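Local atomic coordinates of BrkA autotransporter (Bordetella pertussis, PDB entry 3QQ2), a protein that inhibits the classical pathway of complement, its C-terminal beta domain, the part crystallised here, forming the outer-membrane pore through which the passenger domain is translocated. Residues A[211-216]-A[241-246]; A[155-160]-A[193-198]; A[22-27]-A[48-53]. The protein carries 1 engineered substitution. All coordinates share one frame; numbering follows the deposited sequence.

Interaction 1 (A[211-216]-A[241-246]); sequences YARLGW and RVELGA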
loop_
_atom_site.group_PDB
_atom_site.type_symbol
_atom_site.label_atom_id
_atom_site.label_comp_id
_atom_site.label_asym_id
_atom_site.label_seq_id
_atom_site.Cartn_x
_atom_site.Cartn_y
_atom_site.Cartn_z
ATOM N N TYR A 211 46.583 -2.789 7.018
ATOM C CA TYR A 211 46.193 -4.210 7.072
ATOM C C TYR A 211 45.325 -4.471 5.862
ATOM O O TYR A 211 44.702 -3.534 5.327
ATOM C CB TYR A 211 45.363 -4.501 8.324
ATOM C CG TYR A 211 44.078 -3.700 8.340
ATOM C CD1 TYR A 211 42.946 -4.157 7.678
ATOM C CD2 TYR A 211 44.008 -2.449 8.982
ATOM C CE1 TYR A 211 41.790 -3.406 7.665
ATOM C CE2 TYR A 211 42.846 -1.708 8.985
ATOM C CZ TYR A 211 41.744 -2.197 8.329
ATOM O OH TYR A 211 40.578 -1.484 8.313
ATOM N N ALA A 212 45.270 -5.725 5.434
ATOM C CA ALA A 212 44.258 -6.140 4.485
ATOM C C ALA A 212 43.329 -7.170 5.161
ATOM O O ALA A 212 43.749 -7.876 6.083
ATOM C CB ALA A 212 44.889 -6.658 3.262
ATOM N N ARG A 213 42.065 -7.226 4.730
ATOM C CA ARG A 213 41.015 -7.914 5.506
ATOM C C ARG A 213 40.174 -8.841 4.669
ATOM O O ARG A 213 39.666 -8.428 3.627
ATOM C CB ARG A 213 40.073 -6.896 6.182
ATOM C CG ARG A 213 39.571 -7.344 7.579
ATOM C CD ARG A 213 38.364 -6.576 8.109
ATOM N NE ARG A 213 37.170 -6.876 7.306
ATOM C CZ ARG A 213 36.253 -7.802 7.597
ATOM N NH1 ARG A 213 36.357 -8.541 8.698
ATOM N NH2 ARG A 213 35.217 -7.982 6.786
ATOM N N LEU A 214 40.003 -10.079 5.131
ATOM C CA LEU A 214 39.090 -11.013 4.475
ATOM C C LEU A 214 37.964 -11.384 5.398
ATOM O O LEU A 214 38.203 -11.727 6.558
ATOM C CB LEU A 214 39.796 -12.288 4.051
ATOM C CG LEU A 214 38.869 -13.451 3.663
ATOM C CD1 LEU A 214 38.544 -13.474 2.171
ATOM C CD2 LEU A 214 39.504 -14.740 4.084
ATOM N N GLY A 215 36.740 -11.348 4.872
ATOM C CA GLY A 215 35.564 -11.610 5.688
ATOM C C GLY A 215 34.441 -12.382 5.036
ATOM O O GLY A 215 34.206 -12.279 3.839
ATOM N N TRP A 216 33.747 -13.160 5.847
ATOM C CA TRP A 216 32.516 -13.787 5.437
ATOM C C TRP A 216 31.370 -13.267 6.308
ATOM O O TRP A 216 31.560 -12.994 7.505
ATOM C CB TRP A 216 32.638 -15.288 5.601
ATOM C CG TRP A 216 31.384 -16.058 5.318
ATOM C CD1 TRP A 216 30.874 -16.387 4.086
ATOM C CD2 TRP A 216 30.502 -16.629 6.283
ATOM N NE1 TRP A 216 29.723 -17.122 4.230
ATOM C CE2 TRP A 216 29.468 -17.285 5.566
ATOM C CE3 TRP A 216 30.485 -16.657 7.686
ATOM C CZ2 TRP A 216 28.428 -17.959 6.204
ATOM C CZ3 TRP A 216 29.444 -17.327 8.326
ATOM C CH2 TRP A 216 28.431 -17.967 7.580
ATOM N N ARG A 241 27.897 -14.269 1.763
ATOM C CA ARG A 241 28.839 -13.492 0.925
ATOM C C ARG A 241 30.218 -13.341 1.527
ATOM O O ARG A 241 30.395 -13.476 2.736
ATOM C CB ARG A 241 28.319 -12.081 0.668
ATOM C CG ARG A 241 28.230 -11.232 1.893
ATOM C CD ARG A 241 27.920 -9.837 1.489
ATOM N NE ARG A 241 28.313 -8.906 2.538
ATOM C CZ ARG A 241 27.473 -8.343 3.394
ATOM N NH1 ARG A 241 26.160 -8.609 3.326
ATOM N NH2 ARG A 241 27.968 -7.510 4.318
ATOM N N VAL A 242 31.178 -13.008 0.667
ATOM C CA VAL A 242 32.576 -12.886 1.065
ATOM C C VAL A 242 33.047 -11.469 0.821
ATOM O O VAL A 242 32.645 -10.838 -0.158
ATOM C CB VAL A 242 33.498 -13.925 0.346
ATOM C CG1 VAL A 242 33.632 -13.633 -1.149
ATOM C CG2 VAL A 242 34.868 -13.984 1.003
ATOM N N GLU A 243 33.883 -10.973 1.729
ATOM C CA GLU A 243 34.360 -9.598 1.655
ATOM C C GLU A 243 35.882 -9.441 1.786
ATOM O O GLU A 243 36.555 -10.127 2.582
ATOM C CB GLU A 243 33.573 -8.680 2.610
ATOM C CG GLU A 243 33.585 -9.100 4.074
ATOM C CD GLU A 243 32.218 -9.117 4.738
ATOM O OE1 GLU A 243 31.381 -8.216 4.489
ATOM O OE2 GLU A 243 31.977 -10.048 5.535
ATOM N N LEU A 244 36.390 -8.535 0.948
ATOM C CA LEU A 244 37.813 -8.225 0.785
ATOM C C LEU A 244 37.983 -6.727 0.847
ATOM O O LEU A 244 37.277 -5.981 0.160
ATOM C CB LEU A 244 38.322 -8.695 -0.578
ATOM C CG LEU A 244 38.706 -10.161 -0.777
ATOM C CD1 LEU A 244 39.794 -10.581 0.211
ATOM C CD2 LEU A 244 37.489 -11.065 -0.673
ATOM N N GLY A 245 38.931 -6.285 1.660
ATOM C CA GLY A 245 39.155 -4.865 1.845
ATOM C C GLY A 245 40.487 -4.613 2.494
ATOM O O GLY A 245 41.222 -5.553 2.812
ATOM N N ALA A 246 40.794 -3.340 2.693
ATOM C CA ALA A 246 42.061 -2.927 3.253
ATOM C C ALA A 246 41.832 -1.626 3.987
ATOM O O ALA A 246 40.981 -0.834 3.582
ATOM C CB ALA A 246 43.049 -2.719 2.147
#
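Strands 211-216 and 241-246 run antiparallel, their short axes 167° apart, and four backbone hydrogen bonds in two closed pairs satisfy the amides and carbonyls that face each other. Arg213 N gives to Gly245 O at 2.7 Å, coming from above the carbonyl plane, while Gly245 N gives back to Arg213 O at 3.0 Å and lies in that carbonyl's plane. Gly215 N to Glu243 O and Glu243 N to Gly215 O repeat the exchange, both donors lying in the carbonyl planes. The backbone groups of Ala212, Leu214 and Trp216 that point away from 241-246 are hydrogen-bonded to strand 186-201, at Phe196, Leu194 and Leu192. Alpha C-H groups make close contacts with the carbonyls: Leu244 CA stands 3.4 Å from Arg213 O.

One face of the pair carries Arg213 and Glu243. Their side chains lie alongside, pointing the same way, yet they do not bond: Arg213 NH2 is 4.0 Å from Glu243 OE2, and its nearest neighbour on that residue is CG, at 3.4 Å near the edge of the guanidinium. A bend at chi3 (68°) turns Arg213 to its real partners, Gln159 at NH1 and Glu263 at NH2. Glu243 OE1 instead has a weak salt bridge with Arg241 NH2 at 3.5 Å, and OE2 a long, weak ion pair with Arg191.

The other face is apolar. Leu214 CD1 meets Leu244 CD1 at 3.7 Å and also touches Val242 CG2; with Trp216 and Ala212 these residues lie on the surface, as expected of a lipid-facing barrel wall. Glu243 and Glu263 bring carboxylates close together among three arginines, so the neighbouring positive charge probably offsets their repulsion, and the contact combines a charged inner face with a greasy outer one.

Interaction 2 (A[155-160]-A[193-198]); sequences FAEPQA and GLRFGR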
loop_
_atom_site.group_PDB
_atom_site.type_symbol
_atom_site.label_atom_id
_atom_site.label_comp_id
_atom_site.label_asym_id
_atom_site.label_seq_id
_atom_site.Cartn_x
_atom_site.Cartn_y
_atom_site.Cartn_z
ATOM N N PHE A 155 50.800 -8.311 12.491
ATOM C CA PHE A 155 49.854 -8.998 13.365
ATOM C C PHE A 155 48.835 -9.793 12.580
ATOM O O PHE A 155 48.615 -9.556 11.394
ATOM C CB PHE A 155 49.129 -8.007 14.287
ATOM C CG PHE A 155 48.340 -6.971 13.551
ATOM C CD1 PHE A 155 48.970 -5.897 12.949
ATOM C CD2 PHE A 155 46.971 -7.075 13.451
ATOM C CE1 PHE A 155 48.249 -4.943 12.263
ATOM C CE2 PHE A 155 46.234 -6.121 12.758
ATOM C CZ PHE A 155 46.874 -5.059 12.159
ATOM N N ALA A 156 48.203 -10.723 13.279
ATOM C CA ALA A 156 47.107 -11.511 12.742
ATOM C C ALA A 156 45.919 -11.342 13.679
ATOM O O ALA A 156 46.092 -11.285 14.901
ATOM C CB ALA A 156 47.513 -12.971 12.652
ATOM N N GLU A 157 44.712 -11.259 13.128
ATOM C CA GLU A 157 43.574 -10.931 13.979
ATOM C C GLU A 157 42.253 -11.509 13.552
ATOM O O GLU A 157 41.513 -10.866 12.829
ATOM C CB GLU A 157 43.433 -9.424 14.113
ATOM C CG GLU A 157 42.575 -8.991 15.292
ATOM C CD GLU A 157 42.534 -7.483 15.434
ATOM O OE1 GLU A 157 43.196 -6.947 16.366
ATOM O OE2 GLU A 157 41.859 -6.840 14.591
ATOM N N PRO A 158 41.947 -12.719 14.022
ATOM C CA PRO A 158 40.633 -13.306 13.778
ATOM C C PRO A 158 39.555 -12.561 14.553
ATOM O O PRO A 158 39.783 -12.175 15.702
ATOM C CB PRO A 158 40.776 -14.732 14.313
ATOM C CG PRO A 158 41.956 -14.693 15.229
ATOM C CD PRO A 158 42.873 -13.664 14.672
ATOM N N GLN A 159 38.397 -12.365 13.930
ATOM C CA GLN A 159 37.303 -11.663 14.587
ATOM C C GLN A 159 35.923 -12.295 14.341
ATOM O O GLN A 159 35.636 -12.818 13.266
ATOM C CB GLN A 159 37.310 -10.173 14.213
ATOM C CG GLN A 159 37.168 -9.880 12.705
ATOM C CD GLN A 159 37.970 -8.652 12.237
ATOM O OE1 GLN A 159 37.621 -8.010 11.232
ATOM N NE2 GLN A 159 39.054 -8.332 12.951
ATOM N N ALA A 160 35.072 -12.238 15.356
ATOM C CA ALA A 160 33.712 -12.738 15.248
ATOM C C ALA A 160 32.690 -11.674 15.699
ATOM O O ALA A 160 32.882 -10.982 16.701
ATOM C CB ALA A 160 33.565 -14.033 16.026
ATOM N N GLY A 193 35.937 -13.237 9.955
ATOM C CA GLY A 193 36.938 -12.465 9.239
ATOM C C GLY A 193 38.315 -12.528 9.870
ATOM O O GLY A 193 38.483 -12.961 11.019
ATOM N N LEU A 194 39.309 -12.087 9.103
ATOM C CA LEU A 194 40.686 -12.040 9.555
ATOM C C LEU A 194 41.395 -10.852 8.932
ATOM O O LEU A 194 41.264 -10.623 7.729
ATOM C CB LEU A 194 41.378 -13.319 9.129
ATOM C CG LEU A 194 42.849 -13.510 9.470
ATOM C CD1 LEU A 194 43.037 -14.138 10.846
ATOM C CD2 LEU A 194 43.453 -14.384 8.412
ATOM N N ARG A 195 42.134 -10.087 9.739
ATOM C CA ARG A 195 43.045 -9.069 9.179
ATOM C C ARG A 195 44.541 -9.358 9.426
ATOM O O ARG A 195 44.917 -9.870 10.482
ATOM C CB ARG A 195 42.638 -7.625 9.564
ATOM C CG ARG A 195 42.688 -7.239 11.044
ATOM C CD ARG A 195 41.702 -6.049 11.372
ATOM N NE ARG A 195 42.307 -4.704 11.440
ATOM C CZ ARG A 195 42.930 -4.203 12.514
ATOM N NH1 ARG A 195 43.067 -4.934 13.614
ATOM N NH2 ARG A 195 43.439 -2.970 12.491
ATOM N N PHE A 196 45.374 -9.065 8.430
ATOM C CA PHE A 196 46.812 -9.126 8.583
ATOM C C PHE A 196 47.356 -7.746 8.392
ATOM O O PHE A 196 47.077 -7.116 7.381
ATOM C CB PHE A 196 47.449 -9.975 7.494
ATOM C CG PHE A 196 47.274 -11.437 7.680
ATOM C CD1 PHE A 196 47.602 -12.038 8.887
ATOM C CD2 PHE A 196 46.795 -12.223 6.631
ATOM C CE1 PHE A 196 47.453 -13.400 9.061
ATOM C CE2 PHE A 196 46.628 -13.579 6.787
ATOM C CZ PHE A 196 46.963 -14.184 8.005
ATOM N N GLY A 197 48.167 -7.269 9.323
ATOM C CA GLY A 197 48.842 -6.003 9.092
ATOM C C GLY A 197 50.225 -5.940 9.688
ATOM O O GLY A 197 50.722 -6.920 10.263
ATOM N N ARG A 198 50.848 -4.775 9.533
ATOM C CA ARG A 198 52.097 -4.451 10.220
ATOM C C ARG A 198 51.900 -3.170 11.037
ATOM O O ARG A 198 51.346 -2.180 10.538
ATOM C CB ARG A 198 53.273 -4.344 9.224
ATOM C CG ARG A 198 54.633 -3.992 9.841
ATOM C CD ARG A 198 55.775 -4.467 8.955
ATOM N NE ARG A 198 56.965 -3.611 8.985
ATOM C CZ ARG A 198 57.201 -2.612 8.127
ATOM N NH1 ARG A 198 56.315 -2.331 7.165
ATOM N NH2 ARG A 198 58.319 -1.890 8.228
#
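The ring of Phe155 lies flat on the backbone of Gly197, whose N sits 3.7 Å above the ring plane and over its centre. Chi1 of 60° places CG between the backbone N and carbonyl carbon, folding the ring across to the facing strand, and the glycine leaves it room to lie there. The guanidinium of Arg195 has Phe155 CE2 over one face, 3.5 Å above its plane and toward the rim, with the two planes 55° apart, so this is an oblique crossing and not a stack. At the guanidinium edge, NH1 makes a salt bridge to Glu157 OE2 at 2.5 Å, meeting that oxygen from above the carboxylate plane. Phe196, on the opposite face of the strands, presents its ring edge to Phe155 O and to Ala156 CB, the latter 3.6 Å from CE1.

Backbone bonds fix the antiparallel register: Gly197 N reaches Phe155 O on a lone pair, and Gln159 N binds Gly193 O at 3.0 Å. Pro158 falls at a non-hydrogen-bonded position opposite Leu194, where its missing N-H costs this pair nothing; its CD lies 3.9 Å from Leu194 CD1.

Strand 130-149 flanks 155-160, adding Arg147 as a cation-pi partner of Phe155. Strand 207-221 flanks 193-198, where Tyr211 makes a cation-pi contact with Arg195 and Gln209 touches both Phe155 and Arg195.

Interaction 3 (A[22-27]-A[48-53]); sequences GPWART and GLEIGL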
loop_
_atom_site.group_PDB
_atom_site.type_symbol
_atom_site.label_atom_id
_atom_site.label_comp_id
_atom_site.label_asym_id
_atom_site.label_seq_id
_atom_site.Cartn_x
_atom_site.Cartn_y
_atom_site.Cartn_z
ATOM N N GLY A 22 37.503 9.091 25.208
ATOM C CA GLY A 22 37.526 10.307 24.378
ATOM C C GLY A 22 36.307 10.489 23.478
ATOM O O GLY A 22 35.404 9.660 23.479
ATOM N N PRO A 23 36.253 11.601 22.729
ATOM C CA PRO A 23 35.214 11.796 21.741
ATOM C C PRO A 23 35.653 11.154 20.453
ATOM O O PRO A 23 36.855 10.981 20.244
ATOM C CB PRO A 23 35.213 13.306 21.557
ATOM C CG PRO A 23 36.626 13.680 21.726
ATOM C CD PRO A 23 37.123 12.787 22.836
ATOM N N TRP A 24 34.699 10.803 19.597
ATOM C CA TRP A 24 35.009 10.220 18.275
ATOM C C TRP A 24 33.941 10.542 17.234
ATOM O O TRP A 24 32.805 10.813 17.578
ATOM C CB TRP A 24 35.280 8.707 18.359
ATOM C CG TRP A 24 34.187 7.918 18.981
ATOM C CD1 TRP A 24 34.095 7.532 20.287
ATOM C CD2 TRP A 24 33.024 7.387 18.327
ATOM N NE1 TRP A 24 32.946 6.791 20.491
ATOM C CE2 TRP A 24 32.277 6.682 19.302
ATOM C CE3 TRP A 24 32.550 7.422 17.012
ATOM C CZ2 TRP A 24 31.081 6.042 19.009
ATOM C CZ3 TRP A 24 31.369 6.776 16.720
ATOM C CH2 TRP A 24 30.638 6.102 17.715
ATOM N N ALA A 25 34.324 10.561 15.969
ATOM C CA ALA A 25 33.350 10.667 14.901
ATOM C C ALA A 25 33.648 9.666 13.796
ATOM O O ALA A 25 34.811 9.459 13.407
ATOM C CB ALA A 25 33.312 12.083 14.344
ATOM N N ARG A 26 32.604 9.034 13.275
ATOM C CA ARG A 26 32.815 8.109 12.158
ATOM C C ARG A 26 31.788 8.286 11.080
ATOM O O ARG A 26 30.593 8.286 11.346
ATOM C CB ARG A 26 32.856 6.649 12.618
ATOM C CG ARG A 26 31.525 6.068 13.057
ATOM C CD ARG A 26 31.699 4.577 13.331
ATOM N NE ARG A 26 30.479 3.802 13.108
ATOM C CZ ARG A 26 30.127 3.298 11.934
ATOM N NH1 ARG A 26 30.890 3.495 10.865
ATOM N NH2 ARG A 26 29.012 2.601 11.822
ATOM N N THR A 27 32.268 8.444 9.860
ATOM C CA THR A 27 31.385 8.461 8.715
ATOM C C THR A 27 31.518 7.142 7.937
ATOM O O THR A 27 32.441 6.369 8.180
ATOM C CB THR A 27 31.654 9.686 7.836
ATOM O OG1 THR A 27 30.748 9.662 6.743
ATOM C CG2 THR A 27 33.079 9.676 7.289
ATOM N N GLY A 48 26.173 7.067 6.405
ATOM C CA GLY A 48 25.957 7.490 7.796
ATOM C C GLY A 48 27.001 8.344 8.509
ATOM O O GLY A 48 28.120 8.542 8.017
ATOM N N LEU A 49 26.631 8.830 9.694
ATOM C CA LEU A 49 27.540 9.581 10.542
ATOM C C LEU A 49 27.250 9.270 12.000
ATOM O O LEU A 49 26.168 9.546 12.479
ATOM C CB LEU A 49 27.355 11.059 10.272
ATOM C CG LEU A 49 28.338 12.095 10.827
ATOM C CD1 LEU A 49 27.916 12.614 12.221
ATOM C CD2 LEU A 49 29.782 11.595 10.840
ATOM N N GLU A 50 28.202 8.671 12.701
ATOM C CA GLU A 50 28.115 8.523 14.160
ATOM C C GLU A 50 28.986 9.531 14.937
ATOM O O GLU A 50 30.008 10.026 14.433
ATOM C CB GLU A 50 28.433 7.100 14.585
ATOM C CG GLU A 50 27.179 6.337 14.838
ATOM C CD GLU A 50 27.367 4.823 14.953
ATOM O OE1 GLU A 50 28.390 4.258 14.464
ATOM O OE2 GLU A 50 26.441 4.195 15.525
ATOM N N ILE A 51 28.572 9.848 16.156
ATOM C CA ILE A 51 29.416 10.663 17.019
ATOM C C ILE A 51 29.334 10.098 18.408
ATOM O O ILE A 51 28.281 9.616 18.799
ATOM C CB ILE A 51 29.060 12.154 16.934
ATOM C CG1 ILE A 51 30.299 12.925 16.617
ATOM C CG2 ILE A 51 28.383 12.693 18.185
ATOM C CD1 ILE A 51 30.050 13.790 15.483
ATOM N N GLY A 52 30.434 10.100 19.143
ATOM C CA GLY A 52 30.426 9.358 20.377
ATOM C C GLY A 52 31.530 9.612 21.365
ATOM O O GLY A 52 32.542 10.246 21.059
ATOM N N LEU A 53 31.331 9.091 22.566
ATOM C CA LEU A 53 32.204 9.369 23.679
ATOM C C LEU A 53 32.163 8.179 24.619
ATOM O O LEU A 53 31.112 7.575 24.825
ATOM C CB LEU A 53 31.745 10.659 24.374
ATOM C CG LEU A 53 32.233 10.964 25.791
ATOM C CD1 LEU A 53 33.701 11.321 25.839
ATOM C CD2 LEU A 53 31.424 12.084 26.371
#
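Trp24 reaches from strand 22-27 across Gly52 of the antiparallel strand 48-53. With chi1 at 56°, CG stands between the backbone N and the carbonyl carbon, which brings the indole from CB across the partner strand. CG and then CD1 pass over Gly52 O, CD1 at 3.2 Å. NE1 comes above Gly52 C but is hydrogen-bonded to the hydroxyl of Tyr95. CD2 and CE3 lie over Gly52 N, and CE2 and CZ2 on Gly52 CA, which makes a CH-pi contact 3.7 Å from the centroid of the five-membered ring and 22° off its normal. At the far rim, CZ3 ends 3.6 Å from Glu50 CB, which CH2 also faces and which lies at the ring edge, near its plane.

Beyond that edge, the extended Arg26 chain runs alongside Glu50. Arg26 NE forms a salt bridge with Glu50 OE1 at 2.5 Å, arriving nearly along the C-O axis, with the guanidinium and carboxylate planes 71° apart. Glu50 OE2 is held by Arg111 and His91, so both oxygens of this buried carboxylate are engaged, which probably keeps it ionised.

The residues bearing these side chains also pair through their backbones: Trp24 N gives to Gly52 O at 2.7 Å and Glu50 N to Arg26 O at 2.8 Å. Thr27 OG1 adds a side-chain bond to Gly48 O. On the opposite face, Ala25 CB packs 3.9 Å from Ile51 CD1; Leu49 and Leu53 share that face, on the surface.

An aromatic ring laid over a cross-strand glycine in a hydrogen-bonded antiparallel pair is known as aromatic rescue of glycine; here it lies in the first hairpin of a transmembrane beta-barrel, with the charged pair and Trp24 probably on the inner face and a mostly apolar face outward.

From the N terminus, interaction 3 closes first, pairing strands 21-34 and 42-57 of the opening hairpin. Interaction 2 follows, joining strands 154-173 and 186-201 and closing a loop that includes the short strand 178-182, and interaction 1 closes last, across a loop partly absent from the model. The three are in series; none nests in or crosses another. Interactions 1 and 2 touch, with centres 10 Å apart, because strands 186-201 and 207-221 are neighbours and set the two contacts side by side in the wall. Interaction 3 lies about 23 Å, centre to centre, from each. Strand 21-34 also pairs with the last strand, 271-282, so the first hairpin takes part in closing the barrel.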